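Local coordinates for alpha-catenin-like protein hmp-1 (Caenorhabditis elegans, PDB 5XA5) that is part of a cell-junction protein that binds beta-catenin, cadherin and actin filaments and is required for cell migration and shape changes during body enclosure and elongation, at residues N80-A85 with D145-V150; L140-D145 with R191-D196. All blocks are in the same frame, centred on the assembly; numbering follows the deposited sequence.

Interaction 1. Residues N80-A85 with D145-V150; sequences NSDPRA and DVKVIV
Lys-147, on the long helix 117-165, reaches across to Asp-82, the residue just ahead of helix 83-112, and closes a salt bridge with it: NZ lies 3.0 Å from OD2 of Asp-82. The bridge, at a partly exposed site, links the start of one helix to the middle of another. The backbones stay 9.0 Å apart at their nearest, Lys-147 CA to Ala-85 CA, a gap that a long side chain can span. Lysine suits this, because its chain runs extended beyond CG and delivers the ammonium at full length. It crosses the aspartate side chain at about a right angle, and its CD also comes within 3.3 Å of the same OD2. The ammonium meets that oxygen on the syn side, 18° out of the carboxylate plane.

Asp-82 is the N-cap of helix 83-112. With CG anti to the backbone N (chi1 -159°), the carboxylate turns back over the first turn, and OD1 takes a weak capping bond of 3.5 Å from Ala-85 N. Ala-85 is small and buried; its methyl, CB, stands 4.3 Å from Lys-147 NZ. Nearby, Ile-78 of the preceding loop touches the lysine side chain.

The two carboxylate oxygens thus divide their work, and the negative charge of Asp-82 probably serves both the helix start, whose dipole it should suit, and the ammonium of Lys-147.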
ATOM      1  N   ASN A  80     -11.355  10.719  -4.662  1.00 79.42           N
ATOM      2  CA  ASN A  80     -11.611  12.070  -5.098  1.00 81.28           C
ATOM      3  C   ASN A  80     -10.349  12.824  -5.481  1.00 77.69           C
ATOM      4  O   ASN A  80     -10.238  13.374  -6.579  1.00 77.83           O
ATOM      5  CB  ASN A  80     -12.333  12.863  -3.972  1.00 96.60           C
ATOM      6  CG  ASN A  80     -11.645  12.731  -2.609  1.00109.06           C
ATOM      7  OD1 ASN A  80     -11.149  11.631  -2.229  1.00111.76           O
ATOM      8  ND2 ASN A  80     -11.629  13.850  -1.855  1.00113.99           N
ATOM      9  N   SER A  81      -9.416  12.847  -4.535  1.00 73.26           N
ATOM     10  CA  SER A  81      -8.329  13.816  -4.492  1.00 72.35           C
ATOM     11  C   SER A  81      -7.259  13.551  -5.540  1.00 75.85           C
ATOM     12  O   SER A  81      -6.534  14.453  -5.962  1.00 73.65           O
ATOM     13  CB  SER A  81      -7.681  13.796  -3.097  1.00 77.98           C
ATOM     14  OG  SER A  81      -8.662  13.499  -2.119  1.00 75.50           O
ATOM     15  N   ASP A  82      -7.155  12.291  -5.940  1.00 55.73           N
ATOM     16  CA  ASP A  82      -6.087  11.853  -6.828  1.00 59.00           C
ATOM     17  C   ASP A  82      -6.633  10.919  -7.903  1.00 54.07           C
ATOM     18  O   ASP A  82      -6.542   9.696  -7.782  1.00 55.52           O
ATOM     19  CB  ASP A  82      -4.990  11.153  -6.027  1.00 50.33           C
ATOM     20  CG  ASP A  82      -3.662  11.133  -6.749  1.00 57.57           C
ATOM     21  OD1 ASP A  82      -3.646  11.380  -7.971  1.00 63.90           O
ATOM     22  OD2 ASP A  82      -2.636  10.856  -6.094  1.00 58.15           O
ATOM     23  N   PRO A  83      -7.205  11.493  -8.964  1.00 49.96           N
ATOM     24  CA  PRO A  83      -7.861  10.705 -10.011  1.00 48.84           C
ATOM     25  C   PRO A  83      -6.899   9.888 -10.868  1.00 50.75           C
ATOM     26  O   PRO A  83      -7.263   8.787 -11.264  1.00 55.56           O
ATOM     27  CB  PRO A  83      -8.575  11.777 -10.846  1.00 56.08           C
ATOM     28  CG  PRO A  83      -7.739  12.991 -10.660  1.00 52.54           C
ATOM     29  CD  PRO A  83      -7.280  12.940  -9.233  1.00 45.24           C
ATOM     30  N   ARG A  84      -5.709  10.411 -11.148  1.00 51.74           N
ATOM     31  CA  ARG A  84      -4.712   9.653 -11.899  1.00 60.84           C
ATOM     32  C   ARG A  84      -4.231   8.430 -11.135  1.00 49.54           C
ATOM     33  O   ARG A  84      -3.820   7.451 -11.750  1.00 53.84           O
ATOM     34  CB  ARG A  84      -3.486  10.501 -12.271  1.00 65.97           C
ATOM     35  CG  ARG A  84      -3.676  11.640 -13.267  1.00 74.21           C
ATOM     36  CD  ARG A  84      -2.350  12.339 -13.553  1.00 85.99           C
ATOM     37  NE  ARG A  84      -2.092  13.414 -12.632  1.00 95.27           N
ATOM     38  CZ  ARG A  84      -2.284  14.679 -12.973  1.00 96.81           C
ATOM     39  NH1 ARG A  84      -2.625  15.009 -14.234  1.00 98.02           N
ATOM     40  NH2 ARG A  84      -2.077  15.639 -12.099  1.00 92.59           N
ATOM     41  N   ALA A  85      -4.258   8.495  -9.808  1.00 52.66           N
ATOM     42  CA  ALA A  85      -3.838   7.365  -8.996  1.00 46.68           C
ATOM     43  C   ALA A  85      -4.827   6.222  -9.176  1.00 57.04           C
ATOM     44  O   ALA A  85      -4.433   5.078  -9.399  1.00 51.42           O
ATOM     45  CB  ALA A  85      -3.729   7.771  -7.540  1.00 47.20           C
ATOM     46  N   ASP A 145      -1.513   3.297  -1.088  1.00 28.53           N
ATOM     47  CA  ASP A 145      -1.647   3.248   0.357  1.00 26.21           C
ATOM     48  C   ASP A 145      -0.716   4.288   1.015  1.00 27.77           C
ATOM     49  O   ASP A 145      -1.075   4.899   2.018  1.00 28.69           O
ATOM     50  CB  ASP A 145      -1.336   1.828   0.884  1.00 27.69           C
ATOM     51  CG  ASP A 145      -2.417   0.804   0.518  1.00 32.15           C
ATOM     52  OD1 ASP A 145      -3.562   1.215   0.232  1.00 32.05           O
ATOM     53  OD2 ASP A 145      -2.108  -0.420   0.513  1.00 33.78           O
ATOM     54  N   VAL A 146       0.469   4.496   0.440  1.00 27.85           N
ATOM     55  CA  VAL A 146       1.402   5.477   0.987  1.00 25.69           C
ATOM     56  C   VAL A 146       0.863   6.890   0.745  1.00 30.01           C
ATOM     57  O   VAL A 146       0.969   7.752   1.622  1.00 28.45           O
ATOM     58  CB  VAL A 146       2.808   5.330   0.370  1.00 26.91           C
ATOM     59  CG1 VAL A 146       3.647   6.597   0.607  1.00 30.37           C
ATOM     60  CG2 VAL A 146       3.492   4.107   0.940  1.00 26.69           C
ATOM     61  N   LYS A 147       0.265   7.115  -0.426  1.00 26.82           N
ATOM     62  CA  LYS A 147      -0.291   8.431  -0.752  1.00 25.64           C
ATOM     63  C   LYS A 147      -1.378   8.818   0.233  1.00 30.02           C
ATOM     64  O   LYS A 147      -1.558  10.000   0.550  1.00 28.26           O
ATOM     65  CB  LYS A 147      -0.849   8.455  -2.176  1.00 30.83           C
ATOM     66  CG  LYS A 147       0.203   8.684  -3.241  1.00 41.24           C
ATOM     67  CD  LYS A 147      -0.426   8.970  -4.595  1.00 48.95           C
ATOM     68  CE  LYS A 147       0.615   9.505  -5.571  1.00 60.83           C
ATOM     69  NZ  LYS A 147       0.054   9.705  -6.933  1.00 65.93           N
ATOM     70  N   VAL A 148      -2.119   7.824   0.703  1.00 28.70           N
ATOM     71  CA  VAL A 148      -3.123   8.064   1.732  1.00 28.58           C
ATOM     72  C   VAL A 148      -2.487   8.563   3.031  1.00 28.28           C
ATOM     73  O   VAL A 148      -3.008   9.485   3.667  1.00 29.61           O
ATOM     74  CB  VAL A 148      -3.956   6.799   1.980  1.00 29.45           C
ATOM     75  CG1 VAL A 148      -4.844   6.947   3.206  1.00 29.01           C
ATOM     76  CG2 VAL A 148      -4.797   6.492   0.751  1.00 30.85           C
ATOM     77  N   ILE A 149      -1.351   7.990   3.421  1.00 22.99           N
ATOM     78  CA  ILE A 149      -0.661   8.452   4.611  1.00 21.62           C
ATOM     79  C   ILE A 149      -0.169   9.880   4.398  1.00 23.18           C
ATOM     80  O   ILE A 149      -0.299  10.725   5.286  1.00 24.63           O
ATOM     81  CB  ILE A 149       0.523   7.558   4.973  1.00 19.59           C
ATOM     82  CG1 ILE A 149       0.045   6.121   5.118  1.00 23.89           C
ATOM     83  CG2 ILE A 149       1.132   8.018   6.287  1.00 23.14           C
ATOM     84  CD1 ILE A 149       1.132   5.165   5.512  1.00 24.63           C
ATOM     85  N   VAL A 150       0.390  10.138   3.220  1.00 23.46           N
ATOM     86  CA  VAL A 150       0.909  11.481   2.912  1.00 21.74           C
ATOM     87  C   VAL A 150      -0.217  12.512   2.964  1.00 25.12           C
ATOM     88  O   VAL A 150      -0.018  13.650   3.418  1.00 27.55           O
ATOM     89  CB  VAL A 150       1.621  11.502   1.533  1.00 26.16           C
ATOM     90  CG1 VAL A 150       1.942  12.922   1.108  1.00 32.43           C
ATOM     91  CG2 VAL A 150       2.899  10.653   1.594  1.00 27.07           C
TER

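Interaction 2. Residues L140-D145 with R191-D196; sequences LADSID and RRRAID
Arg-193 and Asp-142 form a buried, bidentate salt bridge between helices 117-165 and 169-196 of the vinculin-family helical-bundle fold, in the N-terminal part of the protein that this chain represents. The guanidinium presents its end to the carboxylate, NH1 donating to OD1 of Asp-142 at 2.9 Å and NH2 to OD2 of Asp-142 at 3.0 Å. Both bonds are nearly straight, with N-H...O angles of 163° and 167°. The two flat groups are nearly coplanar, OD1 using its syn lone pair and OD2 being met on its syn side. Such paired bonds hold the two groups against rotation, and the opposite charges probably compensate each other in this buried setting.

The side chains come from opposite directions. Arginine has the length to bridge the helices: its CB does not point at helix 117-165, but the chain bends at chi2 (61°) and carries the guanidinium there. Aspartate, short and pointing toward its partner, needs no such detour.

Further out, Ile-149 lies against the stem of Arg-193 and Val-146 against its guanidinium, while Leu-206 of helix 200-229 also touches the side chain. Ser-22 touches both Asp-142 and Arg-193, and also bonds to OD2 of Asp-196. An apolar side chain of another protein's chain packs on Asp-142. Within the aspartate's helix, Leu-140 O accepts both the backbone N of Ile-144 and the hydroxyl of Ser-143, whose OG is 2.6 Å away.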
ATOM      1  N   LEU A 140       1.849  -1.287  -6.940  1.00 30.43           N
ATOM      2  CA  LEU A 140       1.131  -0.042  -7.166  1.00 31.24           C
ATOM      3  C   LEU A 140       0.165   0.236  -6.012  1.00 32.58           C
ATOM      4  O   LEU A 140       0.039   1.377  -5.552  1.00 33.41           O
ATOM      5  CB  LEU A 140       0.381  -0.101  -8.502  1.00 30.88           C
ATOM      6  CG  LEU A 140      -0.485   1.116  -8.780  1.00 38.01           C
ATOM      7  CD1 LEU A 140       0.394   2.359  -8.836  1.00 41.39           C
ATOM      8  CD2 LEU A 140      -1.244   0.917 -10.083  1.00 44.17           C
ATOM      9  N   ALA A 141      -0.505  -0.808  -5.523  1.00 29.91           N
ATOM     10  CA  ALA A 141      -1.434  -0.656  -4.406  1.00 28.81           C
ATOM     11  C   ALA A 141      -0.740  -0.095  -3.171  1.00 29.16           C
ATOM     12  O   ALA A 141      -1.303   0.741  -2.468  1.00 30.07           O
ATOM     13  CB  ALA A 141      -2.103  -1.986  -4.065  1.00 30.14           C
ATOM     14  N   ASP A 142       0.476  -0.560  -2.908  1.00 25.56           N
ATOM     15  CA  ASP A 142       1.218  -0.059  -1.755  1.00 23.86           C
ATOM     16  C   ASP A 142       1.536   1.422  -1.959  1.00 26.44           C
ATOM     17  O   ASP A 142       1.475   2.207  -1.009  1.00 27.98           O
ATOM     18  CB  ASP A 142       2.495  -0.863  -1.527  1.00 24.44           C
ATOM     19  CG  ASP A 142       3.206  -0.463  -0.245  1.00 28.95           C
ATOM     20  OD1 ASP A 142       2.619  -0.703   0.827  1.00 28.15           O
ATOM     21  OD2 ASP A 142       4.346   0.056  -0.316  1.00 28.87           O
ATOM     22  N   SER A 143       1.852   1.818  -3.189  1.00 28.88           N
ATOM     23  CA  SER A 143       2.232   3.212  -3.415  1.00 31.25           C
ATOM     24  C   SER A 143       1.039   4.129  -3.168  1.00 34.03           C
ATOM     25  O   SER A 143       1.203   5.280  -2.729  1.00 33.03           O
ATOM     26  CB  SER A 143       2.776   3.409  -4.826  1.00 39.67           C
ATOM     27  OG  SER A 143       1.735   3.369  -5.775  1.00 43.25           O
ATOM     28  N   ILE A 144      -0.163   3.619  -3.443  1.00 29.16           N
ATOM     29  CA  ILE A 144      -1.388   4.400  -3.240  1.00 29.36           C
ATOM     30  C   ILE A 144      -1.726   4.427  -1.753  1.00 29.26           C
ATOM     31  O   ILE A 144      -2.148   5.440  -1.201  1.00 29.65           O
ATOM     32  CB  ILE A 144      -2.579   3.817  -4.039  1.00 33.58           C
ATOM     33  CG1 ILE A 144      -2.252   3.780  -5.531  1.00 47.43           C
ATOM     34  CG2 ILE A 144      -3.840   4.617  -3.783  1.00 45.99           C
ATOM     35  CD1 ILE A 144      -1.676   5.070  -6.059  1.00 43.46           C
ATOM     36  N   ASP A 145      -1.513   3.297  -1.088  1.00 28.53           N
ATOM     37  CA  ASP A 145      -1.647   3.248   0.357  1.00 26.21           C
ATOM     38  C   ASP A 145      -0.716   4.288   1.015  1.00 27.77           C
ATOM     39  O   ASP A 145      -1.075   4.899   2.018  1.00 28.69           O
ATOM     40  CB  ASP A 145      -1.336   1.828   0.884  1.00 27.69           C
ATOM     41  CG  ASP A 145      -2.417   0.804   0.518  1.00 32.15           C
ATOM     42  OD1 ASP A 145      -3.562   1.215   0.232  1.00 32.05           O
ATOM     43  OD2 ASP A 145      -2.108  -0.420   0.513  1.00 33.78           O
ATOM     44  N   ARG A 191       3.277   4.342  12.748  1.00 25.26           N
ATOM     45  CA  ARG A 191       3.902   3.252  13.502  1.00 27.14           C
ATOM     46  C   ARG A 191       3.733   1.924  12.777  1.00 27.27           C
ATOM     47  O   ARG A 191       4.665   1.104  12.732  1.00 27.70           O
ATOM     48  CB  ARG A 191       3.307   3.171  14.906  1.00 30.98           C
ATOM     49  CG  ARG A 191       3.888   4.173  15.874  1.00 46.47           C
ATOM     50  CD  ARG A 191       3.149   4.147  17.197  1.00 62.95           C
ATOM     51  NE  ARG A 191       3.723   5.089  18.152  1.00 72.98           N
ATOM     52  CZ  ARG A 191       4.104   4.760  19.382  1.00 79.04           C
ATOM     53  NH1 ARG A 191       3.969   3.510  19.804  1.00 80.08           N
ATOM     54  NH2 ARG A 191       4.620   5.677  20.189  1.00 74.90           N
ATOM     55  N   ARG A 192       2.549   1.697  12.224  1.00 27.97           N
ATOM     56  CA  ARG A 192       2.293   0.445  11.504  1.00 24.66           C
ATOM     57  C   ARG A 192       3.106   0.394  10.220  1.00 28.51           C
ATOM     58  O   ARG A 192       3.646  -0.660   9.871  1.00 27.91           O
ATOM     59  CB  ARG A 192       0.804   0.271  11.203  1.00 31.98           C
ATOM     60  CG  ARG A 192      -0.051   0.149  12.458  1.00 32.82           C
ATOM     61  CD  ARG A 192      -1.532   0.002  12.135  1.00 50.96           C
ATOM     62  NE  ARG A 192      -1.872  -1.350  11.705  1.00 76.89           N
ATOM     63  CZ  ARG A 192      -2.434  -1.651  10.539  1.00 89.51           C
ATOM     64  NH1 ARG A 192      -2.723  -0.691   9.672  1.00 97.20           N
ATOM     65  NH2 ARG A 192      -2.707  -2.914  10.243  1.00 88.66           N
ATOM     66  N   ARG A 193       3.212   1.532   9.536  1.00 23.36           N
ATOM     67  CA  ARG A 193       4.037   1.599   8.335  1.00 25.46           C
ATOM     68  C   ARG A 193       5.491   1.287   8.669  1.00 27.10           C
ATOM     69  O   ARG A 193       6.178   0.574   7.926  1.00 25.97           O
ATOM     70  CB  ARG A 193       3.918   2.984   7.673  1.00 22.98           C
ATOM     71  CG  ARG A 193       4.732   3.123   6.404  1.00 22.16           C
ATOM     72  CD  ARG A 193       4.237   2.124   5.395  1.00 26.00           C
ATOM     73  NE  ARG A 193       4.959   2.238   4.135  1.00 27.16           N
ATOM     74  CZ  ARG A 193       4.676   1.492   3.070  1.00 27.57           C
ATOM     75  NH1 ARG A 193       3.692   0.602   3.130  1.00 27.43           N
ATOM     76  NH2 ARG A 193       5.391   1.620   1.965  1.00 27.56           N
ATOM     77  N   ALA A 194       5.973   1.830   9.786  1.00 24.54           N
ATOM     78  CA  ALA A 194       7.347   1.599  10.186  1.00 26.92           C
ATOM     79  C   ALA A 194       7.641   0.112  10.371  1.00 25.87           C
ATOM     80  O   ALA A 194       8.689  -0.367   9.957  1.00 28.14           O
ATOM     81  CB  ALA A 194       7.650   2.359  11.463  1.00 27.47           C
ATOM     82  N   ILE A 195       6.715  -0.610  10.993  1.00 26.31           N
ATOM     83  CA  ILE A 195       6.857  -2.059  11.199  1.00 25.76           C
ATOM     84  C   ILE A 195       6.904  -2.832   9.865  1.00 27.96           C
ATOM     85  O   ILE A 195       7.567  -3.869   9.745  1.00 28.74           O
ATOM     86  CB  ILE A 195       5.686  -2.582  12.082  1.00 31.49           C
ATOM     87  CG1 ILE A 195       5.850  -2.083  13.517  1.00 37.49           C
ATOM     88  CG2 ILE A 195       5.588  -4.107  12.053  1.00 32.05           C
ATOM     89  CD1 ILE A 195       4.684  -2.427  14.411  1.00 42.45           C
ATOM     90  N   ASP A 196       6.222  -2.301   8.855  1.00 26.50           N
ATOM     91  CA  ASP A 196       6.117  -2.965   7.560  1.00 23.97           C
ATOM     92  C   ASP A 196       7.240  -2.549   6.598  1.00 26.36           C
ATOM     93  O   ASP A 196       7.351  -3.103   5.508  1.00 27.72           O
ATOM     94  CB  ASP A 196       4.743  -2.657   6.947  1.00 26.31           C
ATOM     95  CG  ASP A 196       4.390  -3.549   5.762  1.00 29.89           C
ATOM     96  OD1 ASP A 196       4.768  -4.742   5.744  1.00 27.21           O
ATOM     97  OD2 ASP A 196       3.699  -3.049   4.848  1.00 32.66           O
TER

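Both interactions draw on helix 117-165, and their segments share Asp-145; their centres lie 12 Å apart. Interaction 1 ties this helix to the start of helix 83-112, whereas interaction 2 ties it to the end region of helix 169-196, so one long helix carries a salt bridge to each of these two helix ends, one partly exposed and one buried. Packing contacts join them: CG2 of Val-146 lies 3.3 Å from NH2 of Arg-193, and an apolar contact puts CB of Ala-85 3.7 Å from CD1 of Ile-144. The chain of another protein lies chiefly beside interaction 2; its backbone hydrogen-bonds the shared Asp-145, and Arg-192 makes a salt bridge with one of its acidic side chains.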